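Local atomic coordinates of putative esterase (Bacteroides intestinalis DSM 17393, PDB entry 5VOL), a protein that probably hydrolyses ferulic acid esters of arabinoxylan as a family 1 carbohydrate esterase, working together with xylanases, and binds calcium. Residues W6-F18 and A27-N39. Numbering follows the deposited sequence.
Sequences WNFQSKVVTDTLF and AYTVFLPKSFEQN
Strands 11-18 and 27-32 pair as an antiparallel beta hairpin, with Phe8, Lys11 and Tyr28 burying the most surface in and beside it; its first strand forms the margin of the alpha/beta-hydrolase sheet within this chain. Lys11, Val13 and Asp15 are joined to Leu32, Val30 and Tyr28 by two backbone hydrogen bonds per pair. CG of Tyr28 sits between the backbone N and the carbonyl carbon (chi1 66°), which lays the ring along Asp15: CA of Asp15 covers one face near the rim, and CB of Asp15 lies 3.3 Å from OH of Tyr28. A tyrosine suits this place because the flat ring shields the neighbouring strand while its hydroxyl is hydrogen-bonded to those of Tyr119, in helix 108-123, and Tyr124, just after it. A valine here would probably uncover that flank of Asp15 and leave those two tyrosines without their shared partner. On the same side of the sheet, Val13 CG2 packs against Leu32 CD1 at 4.0 Å. Lys11 is long enough to leave the strand and, bent at chi3, puts NZ 2.7 Å from Glu37 OE2, a salt bridge tying the strand to the segment after the Pro33-Phe36 turn. Ahead of the strand, Phe8 offers an apolar ring to the aliphatic part of Gln38, whose amide plane stands 72° from the ring; Gln38 CB sits over one face, 3.8 Å from the Phe8 ring centroid, in a CH-pi contact.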
loop_
_atom_site.group_PDB
_atom_site.type_symbol
_atom_site.label_atom_id
_atom_site.label_comp_id
_atom_site.label_asym_id
_atom_site.label_seq_id
_atom_site.Cartn_x
_atom_site.Cartn_y
_atom_site.Cartn_z
ATOM N N TRP C 6 -6.234 -34.509 -1.060
ATOM C CA TRP C 6 -7.251 -34.368 -2.095
ATOM C C TRP C 6 -7.078 -33.104 -2.942
ATOM O O TRP C 6 -7.897 -32.826 -3.821
ATOM C CB TRP C 6 -8.642 -34.375 -1.448
ATOM C CG TRP C 6 -8.734 -33.528 -0.198
ATOM C CD1 TRP C 6 -9.010 -32.190 -0.130
ATOM C CD2 TRP C 6 -8.545 -33.966 1.155
ATOM N NE1 TRP C 6 -9.008 -31.772 1.180
ATOM C CE2 TRP C 6 -8.724 -32.842 1.989
ATOM C CE3 TRP C 6 -8.246 -35.201 1.743
ATOM C CZ2 TRP C 6 -8.612 -32.918 3.381
ATOM C CZ3 TRP C 6 -8.134 -35.272 3.124
ATOM C CH2 TRP C 6 -8.316 -34.138 3.925
ATOM N N ASN C 7 -6.017 -32.342 -2.676
ATOM C CA ASN C 7 -5.731 -31.131 -3.444
ATOM C C ASN C 7 -4.371 -31.175 -4.132
ATOM O O ASN C 7 -3.438 -31.792 -3.631
ATOM C CB ASN C 7 -5.790 -29.891 -2.546
ATOM C CG ASN C 7 -7.200 -29.525 -2.145
ATOM O OD1 ASN C 7 -8.151 -29.755 -2.891
ATOM N ND2 ASN C 7 -7.345 -28.943 -0.958
ATOM N N PHE C 8 -4.282 -30.531 -5.293
ATOM C CA PHE C 8 -2.997 -30.179 -5.877
ATOM C C PHE C 8 -2.480 -28.937 -5.169
ATOM O O PHE C 8 -3.269 -28.075 -4.768
ATOM C CB PHE C 8 -3.113 -29.919 -7.380
ATOM C CG PHE C 8 -3.464 -31.137 -8.181
ATOM C CD1 PHE C 8 -2.609 -32.228 -8.212
ATOM C CD2 PHE C 8 -4.646 -31.192 -8.909
ATOM C CE1 PHE C 8 -2.928 -33.357 -8.946
ATOM C CE2 PHE C 8 -4.969 -32.315 -9.646
ATOM C CZ PHE C 8 -4.108 -33.399 -9.664
ATOM N N GLN C 9 -1.166 -28.841 -5.001
ATOM C CA GLN C 9 -0.587 -27.664 -4.364
ATOM C C GLN C 9 0.753 -27.290 -4.966
ATOM O O GLN C 9 1.496 -28.153 -5.425
ATOM C CB GLN C 9 -0.429 -27.892 -2.867
ATOM C CG GLN C 9 -0.888 -29.246 -2.414
ATOM C CD GLN C 9 -1.289 -29.246 -0.968
ATOM O OE1 GLN C 9 -0.505 -28.865 -0.094
ATOM N NE2 GLN C 9 -2.525 -29.657 -0.699
ATOM N N SER C 10 1.045 -25.993 -4.980
ATOM C CA SER C 10 2.360 -25.526 -5.369
ATOM C C SER C 10 3.362 -26.121 -4.388
ATOM O O SER C 10 3.017 -26.446 -3.247
ATOM C CB SER C 10 2.428 -24.001 -5.370
ATOM O OG SER C 10 2.287 -23.496 -4.055
ATOM N N LYS C 11 4.600 -26.268 -4.842
ATOM C CA LYS C 11 5.621 -27.000 -4.102
ATOM C C LYS C 11 6.946 -26.293 -4.190
ATOM O O LYS C 11 7.272 -25.702 -5.220
ATOM C CB LYS C 11 5.805 -28.423 -4.659
ATOM C CG LYS C 11 4.869 -29.456 -4.112
ATOM C CD LYS C 11 5.132 -30.805 -4.784
ATOM C CE LYS C 11 5.172 -30.666 -6.302
ATOM N NZ LYS C 11 5.031 -31.971 -7.009
ATOM N N VAL C 12 7.721 -26.384 -3.122
ATOM C CA VAL C 12 9.111 -25.964 -3.170
ATOM C C VAL C 12 9.964 -27.223 -3.094
ATOM O O VAL C 12 9.791 -28.045 -2.202
ATOM C CB VAL C 12 9.468 -25.004 -2.030
ATOM C CG1 VAL C 12 10.982 -24.824 -1.948
ATOM C CG2 VAL C 12 8.789 -23.667 -2.257
ATOM N N VAL C 13 10.862 -27.387 -4.051
ATOM C CA VAL C 13 11.683 -28.591 -4.110
ATOM C C VAL C 13 13.148 -28.186 -4.067
ATOM O O VAL C 13 13.538 -27.207 -4.698
ATOM C CB VAL C 13 11.380 -29.413 -5.382
ATOM C CG1 VAL C 13 12.436 -30.502 -5.588
ATOM C CG2 VAL C 13 10.000 -30.037 -5.284
ATOM N N THR C 14 13.951 -28.922 -3.302
ATOM C CA THR C 14 15.391 -28.686 -3.278
ATOM C C THR C 14 16.120 -29.902 -3.862
ATOM O O THR C 14 15.883 -31.032 -3.449
ATOM C CB THR C 14 15.889 -28.389 -1.852
ATOM O OG1 THR C 14 15.440 -27.081 -1.456
ATOM C CG2 THR C 14 17.415 -28.423 -1.787
ATOM N N ASP C 15 16.989 -29.668 -4.837
ATOM C CA ASP C 15 17.743 -30.753 -5.450
ATOM C C ASP C 15 19.166 -30.281 -5.742
ATOM O O ASP C 15 19.556 -29.170 -5.350
ATOM C CB ASP C 15 17.043 -31.231 -6.730
ATOM C CG ASP C 15 17.269 -32.713 -7.009
ATOM O OD1 ASP C 15 18.293 -33.266 -6.558
ATOM O OD2 ASP C 15 16.409 -33.322 -7.674
ATOM N N THR C 16 19.947 -31.120 -6.422
ATOM C CA THR C 16 21.309 -30.742 -6.791
ATOM C C THR C 16 21.624 -31.147 -8.219
ATOM O O THR C 16 21.134 -32.154 -8.714
ATOM C CB THR C 16 22.375 -31.379 -5.860
ATOM O OG1 THR C 16 22.465 -32.780 -6.129
ATOM C CG2 THR C 16 22.013 -31.181 -4.409
ATOM N N LEU C 17 22.440 -30.330 -8.871
ATOM C CA LEU C 17 22.992 -30.627 -10.181
ATOM C C LEU C 17 24.515 -30.702 -10.067
ATOM O O LEU C 17 25.133 -29.833 -9.453
ATOM C CB LEU C 17 22.587 -29.549 -11.180
ATOM C CG LEU C 17 23.260 -29.624 -12.540
ATOM C CD1 LEU C 17 22.873 -30.919 -13.252
ATOM C CD2 LEU C 17 22.904 -28.412 -13.369
ATOM N N PHE C 18 25.138 -31.729 -10.633
ATOM C CA PHE C 18 26.599 -31.743 -10.611
ATOM C C PHE C 18 27.175 -30.925 -11.758
ATOM O O PHE C 18 26.851 -31.157 -12.912
ATOM C CB PHE C 18 27.167 -33.159 -10.674
ATOM C CG PHE C 18 28.671 -33.182 -10.663
ATOM C CD1 PHE C 18 29.360 -33.012 -9.474
ATOM C CD2 PHE C 18 29.391 -33.306 -11.845
ATOM C CE1 PHE C 18 30.753 -33.006 -9.451
ATOM C CE2 PHE C 18 30.779 -33.300 -11.830
ATOM C CZ PHE C 18 31.461 -33.148 -10.624
ATOM N N ALA C 27 23.579 -27.190 -5.305
ATOM C CA ALA C 27 22.207 -27.289 -4.844
ATOM C C ALA C 27 21.372 -26.152 -5.440
ATOM O O ALA C 27 21.887 -25.088 -5.786
ATOM C CB ALA C 27 22.140 -27.258 -3.323
ATOM N N TYR C 28 20.077 -26.388 -5.549
ATOM C CA TYR C 28 19.155 -25.347 -5.982
ATOM C C TYR C 28 17.799 -25.606 -5.355
ATOM O O TYR C 28 17.505 -26.725 -4.934
ATOM C CB TYR C 28 19.050 -25.310 -7.507
ATOM C CG TYR C 28 18.416 -26.554 -8.096
ATOM C CD1 TYR C 28 19.194 -27.635 -8.489
ATOM C CD2 TYR C 28 17.038 -26.641 -8.279
ATOM C CE1 TYR C 28 18.624 -28.775 -9.027
ATOM C CE2 TYR C 28 16.463 -27.772 -8.820
ATOM C CZ TYR C 28 17.259 -28.835 -9.194
ATOM O OH TYR C 28 16.681 -29.962 -9.733
ATOM N N THR C 29 16.980 -24.561 -5.288
ATOM C CA THR C 29 15.644 -24.660 -4.723
ATOM C C THR C 29 14.678 -24.078 -5.741
ATOM O O THR C 29 14.888 -22.977 -6.244
ATOM C CB THR C 29 15.532 -23.900 -3.378
ATOM O OG1 THR C 29 16.502 -24.409 -2.455
ATOM C CG2 THR C 29 14.137 -24.043 -2.772
ATOM N N VAL C 30 13.634 -24.817 -6.069
ATOM C CA VAL C 30 12.742 -24.369 -7.129
ATOM C C VAL C 30 11.306 -24.354 -6.623
ATOM O O VAL C 30 10.901 -25.235 -5.857
ATOM C CB VAL C 30 12.859 -25.278 -8.381
ATOM C CG1 VAL C 30 12.615 -26.732 -8.015
ATOM C CG2 VAL C 30 11.889 -24.835 -9.466
ATOM N N PHE C 31 10.559 -23.326 -7.019
ATOM C CA PHE C 31 9.118 -23.286 -6.784
ATOM C C PHE C 31 8.372 -23.887 -7.977
ATOM O O PHE C 31 8.594 -23.474 -9.101
ATOM C CB PHE C 31 8.643 -21.841 -6.553
ATOM C CG PHE C 31 7.145 -21.668 -6.648
ATOM C CD1 PHE C 31 6.339 -21.826 -5.524
ATOM C CD2 PHE C 31 6.541 -21.358 -7.862
ATOM C CE1 PHE C 31 4.951 -21.669 -5.610
ATOM C CE2 PHE C 31 5.150 -21.199 -7.962
ATOM C CZ PHE C 31 4.359 -21.358 -6.835
ATOM N N LEU C 32 7.483 -24.841 -7.721
ATOM C CA LEU C 32 6.681 -25.438 -8.778
ATOM C C LEU C 32 5.197 -25.085 -8.601
ATOM O O LEU C 32 4.622 -25.354 -7.558
ATOM C CB LEU C 32 6.855 -26.955 -8.792
ATOM C CG LEU C 32 8.295 -27.485 -8.890
ATOM C CD1 LEU C 32 8.263 -28.985 -8.715
ATOM C CD2 LEU C 32 8.909 -27.108 -10.207
ATOM N N PRO C 33 4.578 -24.504 -9.635
ATOM C CA PRO C 33 3.160 -24.110 -9.611
ATOM C C PRO C 33 2.202 -25.235 -9.196
ATOM O O PRO C 33 2.506 -26.424 -9.335
ATOM C CB PRO C 33 2.885 -23.696 -11.057
ATOM C CG PRO C 33 4.211 -23.317 -11.613
ATOM C CD PRO C 33 5.237 -24.151 -10.904
ATOM N N LYS C 34 1.028 -24.841 -8.712
ATOM C CA LYS C 34 -0.011 -25.775 -8.300
ATOM C C LYS C 34 -0.437 -26.712 -9.434
ATOM O O LYS C 34 -0.793 -27.868 -9.191
ATOM C CB LYS C 34 -1.233 -25.003 -7.771
ATOM C CG LYS C 34 -2.393 -25.882 -7.379
ATOM C CD LYS C 34 -3.666 -25.061 -7.090
ATOM C CE LYS C 34 -3.773 -24.682 -5.623
ATOM N NZ LYS C 34 -5.105 -24.067 -5.315
ATOM N N SER C 35 -0.395 -26.214 -10.666
ATOM C CA SER C 35 -0.792 -27.000 -11.835
ATOM C C SER C 35 0.298 -27.938 -12.366
ATOM O O SER C 35 0.077 -28.656 -13.342
ATOM C CB SER C 35 -1.219 -26.072 -12.967
ATOM O OG SER C 35 -0.110 -25.342 -13.466
ATOM N N PHE C 36 1.473 -27.931 -11.743
ATOM C CA PHE C 36 2.615 -28.629 -12.336
ATOM C C PHE C 36 2.345 -30.130 -12.480
ATOM O O PHE C 36 2.594 -30.701 -13.534
ATOM C CB PHE C 36 3.887 -28.385 -11.516
ATOM C CG PHE C 36 5.150 -28.872 -12.190
ATOM C CD1 PHE C 36 5.673 -30.110 -11.887
ATOM C CD2 PHE C 36 5.803 -28.085 -13.119
ATOM C CE1 PHE C 36 6.844 -30.565 -12.503
ATOM C CE2 PHE C 36 6.964 -28.523 -13.737
ATOM C CZ PHE C 36 7.484 -29.768 -13.427
ATOM N N GLU C 37 1.808 -30.750 -11.433
ATOM C CA GLU C 37 1.494 -32.178 -11.442
ATOM C C GLU C 37 0.163 -32.483 -12.124
ATOM O O GLU C 37 -0.142 -33.634 -12.427
ATOM C CB GLU C 37 1.450 -32.721 -10.014
ATOM C CG GLU C 37 2.746 -32.576 -9.239
ATOM C CD GLU C 37 3.867 -33.387 -9.835
ATOM O OE1 GLU C 37 3.627 -34.078 -10.853
ATOM O OE2 GLU C 37 4.991 -33.334 -9.284
ATOM N N GLN C 38 -0.626 -31.444 -12.353
ATOM C CA GLN C 38 -1.998 -31.600 -12.812
ATOM C C GLN C 38 -2.107 -31.509 -14.328
ATOM O O GLN C 38 -2.798 -32.304 -14.957
ATOM C CB GLN C 38 -2.874 -30.543 -12.145
ATOM C CG GLN C 38 -4.208 -30.329 -12.798
ATOM C CD GLN C 38 -4.943 -29.163 -12.187
ATOM O OE1 GLN C 38 -4.620 -28.002 -12.453
ATOM N NE2 GLN C 38 -5.930 -29.462 -11.346
ATOM N N ASN C 39 -1.426 -30.532 -14.912
ATOM C CA ASN C 39 -1.380 -30.395 -16.356
ATOM C C ASN C 39 0.035 -30.642 -16.854
ATOM O O ASN C 39 0.786 -29.702 -17.122
ATOM C CB ASN C 39 -1.864 -29.014 -16.783
ATOM C CG ASN C 39 -2.114 -28.921 -18.276
ATOM O OD1 ASN C 39 -1.553 -29.689 -19.064
ATOM N ND2 ASN C 39 -2.965 -27.979 -18.674
HETATM O O HOH W 1 3.433 -28.240 -7.856
#